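Local coordinates for inositol-1-monophosphatase (Thermotoga maritima, PDB 2P3N) that catalyses the magnesium-dependent removal of phosphate from inositol 1-phosphate, fructose 1,6-bisphosphate and several other phosphate esters, working as a homotetramer, at the interface of chains A and B and the interface of chains A and C. Residues are numbered along the deposited sequence; one frame, centred on the assembly and turned at random. Chains: chain A/B/C, Inositol-1-monophosphatase.

Contact 1: the interface of chains A and B. Residues chain A 85, 89; chain B 140, 145-147, 169, 187, 190.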
loop_
_atom_site.group_PDB
_atom_site.type_symbol
_atom_site.label_atom_id
_atom_site.label_comp_id
_atom_site.label_asym_id
_atom_site.label_seq_id
_atom_site.Cartn_x
_atom_site.Cartn_y
_atom_site.Cartn_z
ATOM N N ILE A 85 21.202 -6.622 4.068
ATOM C CA ILE A 85 21.437 -7.470 2.900
ATOM C C ILE A 85 20.186 -7.467 2.037
ATOM O O ILE A 85 20.251 -7.235 0.834
ATOM C CB ILE A 85 21.775 -8.917 3.325
ATOM C CG1 ILE A 85 23.155 -8.943 3.988
ATOM C CG2 ILE A 85 21.712 -9.850 2.122
ATOM C CD1 ILE A 85 23.539 -10.275 4.587
ATOM N N HIS A 89 19.572 -6.068 -1.837
ATOM C CA HIS A 89 19.148 -6.879 -2.968
ATOM C C HIS A 89 17.756 -6.563 -3.461
ATOM O O HIS A 89 17.372 -6.973 -4.559
ATOM C CB HIS A 89 19.271 -8.365 -2.633
ATOM C CG HIS A 89 20.687 -8.856 -2.639
ATOM N ND1 HIS A 89 21.114 -9.882 -3.448
ATOM C CD2 HIS A 89 21.776 -8.440 -1.952
ATOM C CE1 HIS A 89 22.406 -10.079 -3.261
ATOM N NE2 HIS A 89 22.832 -9.217 -2.357
ATOM N N ASN B 140 25.007 -9.899 -10.128
ATOM C CA ASN B 140 25.977 -10.457 -9.194
ATOM C C ASN B 140 26.492 -11.775 -9.745
ATOM O O ASN B 140 25.788 -12.785 -9.720
ATOM C CB ASN B 140 25.330 -10.674 -7.830
ATOM C CG ASN B 140 24.723 -9.410 -7.283
ATOM O OD1 ASN B 140 25.358 -8.358 -7.303
ATOM N ND2 ASN B 140 23.492 -9.499 -6.789
ATOM N N GLU B 145 28.527 -12.635 -3.521
ATOM C CA GLU B 145 27.748 -11.423 -3.758
ATOM C C GLU B 145 26.296 -11.803 -4.032
ATOM O O GLU B 145 25.525 -11.005 -4.568
ATOM C CB GLU B 145 28.292 -10.668 -4.971
ATOM C CG GLU B 145 29.635 -10.002 -4.770
ATOM C CD GLU B 145 30.082 -9.256 -6.015
ATOM O OE1 GLU B 145 29.248 -8.521 -6.594
ATOM O OE2 GLU B 145 31.263 -9.395 -6.413
ATOM N N CYS B 146 25.936 -13.029 -3.663
ATOM C CA CYS B 146 24.595 -13.539 -3.898
ATOM C C CYS B 146 23.799 -13.893 -2.651
ATOM O O CYS B 146 24.347 -14.063 -1.562
ATOM C CB CYS B 146 24.655 -14.784 -4.794
ATOM S SG CYS B 146 25.064 -14.483 -6.527
ATOM N N VAL B 147 22.487 -13.994 -2.849
ATOM C CA VAL B 147 21.524 -14.382 -1.821
ATOM C C VAL B 147 20.691 -15.425 -2.553
ATOM O O VAL B 147 20.174 -15.157 -3.647
ATOM C CB VAL B 147 20.600 -13.207 -1.388
ATOM C CG1 VAL B 147 19.336 -13.749 -0.747
ATOM C CG2 VAL B 147 21.307 -12.320 -0.389
ATOM N N ARG B 169 25.998 -14.820 0.491
ATOM C CA ARG B 169 25.722 -13.852 1.558
ATOM C C ARG B 169 24.636 -14.396 2.475
ATOM O O ARG B 169 24.792 -14.425 3.697
ATOM C CB ARG B 169 25.252 -12.515 0.977
ATOM C CG ARG B 169 26.364 -11.579 0.576
ATOM C CD ARG B 169 25.841 -10.368 -0.171
ATOM N NE ARG B 169 26.856 -9.318 -0.262
ATOM C CZ ARG B 169 26.757 -8.242 -1.038
ATOM N NH1 ARG B 169 25.685 -8.063 -1.806
ATOM N NH2 ARG B 169 27.728 -7.338 -1.041
ATOM N N GLY B 187 15.483 -9.878 -9.840
ATOM C CA GLY B 187 16.829 -9.555 -9.410
ATOM C C GLY B 187 16.924 -9.381 -7.909
ATOM O O GLY B 187 17.956 -8.950 -7.394
ATOM N N ASP B 190 19.306 -14.118 -6.485
ATOM C CA ASP B 190 20.166 -14.591 -7.546
ATOM C C ASP B 190 19.874 -16.008 -8.019
ATOM O O ASP B 190 20.230 -16.391 -9.137
ATOM C CB ASP B 190 21.596 -14.425 -7.081
ATOM C CG ASP B 190 21.859 -13.018 -6.600
ATOM O OD1 ASP B 190 22.080 -12.841 -5.381
ATOM O OD2 ASP B 190 21.814 -12.090 -7.443
HETATM O O HOH W 1 19.962 -10.002 -6.256
#

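Contact 2: the interface of chains A and C. Residues chain A 132-134, 136; chain C 5, 8-9.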
loop_
_atom_site.group_PDB
_atom_site.type_symbol
_atom_site.label_atom_id
_atom_site.label_comp_id
_atom_site.label_asym_id
_atom_site.label_seq_id
_atom_site.Cartn_x
_atom_site.Cartn_y
_atom_site.Cartn_z
ATOM N N GLY A 132 -2.040 0.119 14.634
ATOM C CA GLY A 132 -3.188 0.591 15.377
ATOM C C GLY A 132 -4.041 -0.454 16.047
ATOM O O GLY A 132 -4.715 -0.165 17.026
ATOM N N GLU A 133 -4.028 -1.673 15.532
ATOM C CA GLU A 133 -4.850 -2.711 16.131
ATOM C C GLU A 133 -4.056 -3.668 17.016
ATOM O O GLU A 133 -2.851 -3.873 16.827
ATOM C CB GLU A 133 -5.587 -3.493 15.040
ATOM C CG GLU A 133 -4.692 -4.309 14.135
ATOM C CD GLU A 133 -5.479 -5.041 13.077
ATOM O OE1 GLU A 133 -6.072 -4.353 12.212
ATOM O OE2 GLU A 133 -5.507 -6.295 13.120
ATOM N N ARG A 134 -4.750 -4.261 17.981
ATOM C CA ARG A 134 -4.122 -5.185 18.908
ATOM C C ARG A 134 -3.626 -6.466 18.259
ATOM O O ARG A 134 -4.261 -7.000 17.347
ATOM C CB ARG A 134 -5.103 -5.541 20.034
ATOM C CG ARG A 134 -5.534 -4.366 20.899
ATOM C CD ARG A 134 -4.327 -3.552 21.327
ATOM N NE ARG A 134 -3.281 -4.394 21.897
ATOM C CZ ARG A 134 -3.319 -4.908 23.120
ATOM N NH1 ARG A 134 -4.349 -4.659 23.917
ATOM N NH2 ARG A 134 -2.335 -5.694 23.535
ATOM N N ARG A 136 -1.626 -10.352 19.344
ATOM C CA ARG A 136 -1.323 -11.297 20.422
ATOM C C ARG A 136 -0.705 -12.519 19.766
ATOM O O ARG A 136 -1.176 -12.975 18.717
ATOM C CB ARG A 136 -2.603 -11.706 21.154
ATOM C CG ARG A 136 -3.330 -10.546 21.796
ATOM C CD ARG A 136 -4.766 -10.898 22.139
ATOM N NE ARG A 136 -5.615 -9.709 22.062
ATOM C CZ ARG A 136 -5.904 -9.068 20.928
ATOM N NH1 ARG A 136 -5.419 -9.500 19.762
ATOM N NH2 ARG A 136 -6.670 -7.984 20.961
ATOM N N ASP C 5 -11.014 -1.741 19.087
ATOM C CA ASP C 5 -10.186 -2.722 18.394
ATOM C C ASP C 5 -11.113 -3.643 17.604
ATOM O O ASP C 5 -10.761 -4.113 16.527
ATOM C CB ASP C 5 -9.383 -3.543 19.400
ATOM C CG ASP C 5 -8.342 -4.431 18.741
ATOM O OD1 ASP C 5 -7.406 -3.892 18.113
ATOM O OD2 ASP C 5 -8.455 -5.670 18.855
ATOM N N ILE C 8 -12.064 -1.515 14.502
ATOM C CA ILE C 8 -10.994 -1.362 13.534
ATOM C C ILE C 8 -10.807 -2.648 12.723
ATOM O O ILE C 8 -10.689 -2.614 11.499
ATOM C CB ILE C 8 -9.674 -1.023 14.255
ATOM C CG1 ILE C 8 -9.829 0.295 15.008
ATOM C CG2 ILE C 8 -8.524 -0.960 13.257
ATOM C CD1 ILE C 8 -8.661 0.614 15.903
ATOM N N LYS C 9 -10.788 -3.784 13.413
ATOM C CA LYS C 9 -10.578 -5.066 12.745
ATOM C C LYS C 9 -11.720 -5.456 11.808
ATOM O O LYS C 9 -11.489 -5.966 10.701
ATOM C CB LYS C 9 -10.317 -6.151 13.792
ATOM C CG LYS C 9 -8.983 -5.947 14.497
ATOM C CD LYS C 9 -8.734 -6.954 15.608
ATOM C CE LYS C 9 -7.356 -6.742 16.211
ATOM N NZ LYS C 9 -7.169 -7.484 17.486
HETATM O O HOH W 2 -7.055 -1.238 18.640
#

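Contact 1: the interface of chains A and B
A:His89 reaches into chain B with its imidazole laid against B:Val147 on one face and its ring nitrogens engaged by B:Arg169 and a water, a worked example of one aromatic side chain read by a partner subunit through both face and rim. It closes helix 84-89, and its CG stands anti to the carbonyl carbon (chi1 -75°), which carries the ring off the helix and across the A-B interface, a two-fold contact that joins subunits of the homotetramer. Over the ring centre sits methyl CG2 of B:Val147, a CH-pi contact 3.9 Å from the centroid. The same methyl meets CG2 of A:Ile85 at 3.5 Å, one turn earlier on the helix, so a single valine branch serves both residues.

At the rim, the extended arm of B:Arg169 delivers NH1 to NE2 of A:His89 at 3.1 Å. The nitrogen acceptor lies in the guanidinium plane, whereas the donor is tilted 18° from the imidazole plane, and the two flat groups are turned 72° apart. As an acceptor towards arginine, NE2 probably carries no proton, which would leave the proton on ND1. The carboxylate of B:Asp190 stands steeply to the ring, with OD1 at its edge. That oxygen is held from behind by the backbone N of B:Val147 at 2.8 Å, while ND2 of B:Asn140 binds OD2, so bonds within chain B hold the carboxylate in place. A leucine in place of A:His89 would probably leave NH1 of B:Arg169 without its acceptor and the bridging water without its chain A partner. That water lies 3.0 Å from ND1 of A:His89 and also meets OD2 of B:Asp190 and the carbonyl O of B:Gly187.

Contact 2: the interface of chains A and C
A chi1 of -171° swings the carboxylate of C:Asp5 away from its backbone N and towards A:Arg134 in the short strand 133-134, and C:Lys9, one turn further along helix 2-21, runs out beside it, extended beyond CG. The pair illustrates how an acid and a base spaced by a helical turn can read both the N-H and the C=O of one residue in a neighbouring subunit. OD1 of C:Asp5 accepts the backbone N-H of A:Arg134 at 2.7 Å in a nearly straight bond. The N-H arrives on the syn side, 30° out of the carboxylate plane. The side-chain amine NZ of C:Lys9 gives a bond to the carbonyl O of A:Arg134 at 3.0 Å, coming from above the carbonyl plane.

The two helix residues also brace each other: NZ of C:Lys9 lies 2.6 Å from OD2 of C:Asp5, on its syn lone pair. This internal salt bridge steadies both groups for their partners and is likely to favour the charged form of each. Along the flank, the methylene chain of C:Lys9 passes obliquely over A:Glu133, with CE 3.9 Å from CB of that glutamate. Its chi1 of -63° sets CG of A:Arg134 against the carboxylate carbon CG of C:Asp5 at 3.5 Å, and bends at chi2 and chi3 turn the guanidinium away. A:Arg136, poorly ordered, points against C:Asp5 from the opposite direction in a looser salt bridge, its NH2 3.6 Å from OD2 of C:Asp5 and the edge of its guanidinium foremost. A water joins OD1 of C:Asp5 to the carbonyl O of A:Gly132, extending the grip along the chain. Repeated by two-fold symmetry, this polar clamp ties the N-terminal helix of one subunit to its neighbour and contributes to the tetramer.

Contact 1 and contact 2 lie about 36 Å apart, measured between the centres of their C-alpha atoms, and join chain A to two different neighbours. They have no residue in common. Contact 1 uses helix 84-89 of chain A, which begins at A:Thr84; that residue, with A:Asp82 and A:Gly83, probably binds substrate, soon after the magnesium ligands A:Asp79 and A:Ile81. Contact 2 draws on strand 133-134 of chain A and helix 2-21 of chain C. Two different two-fold interfaces per subunit are consistent with the homotetramer. Contact 1 might therefore link subunit pairing to the active site.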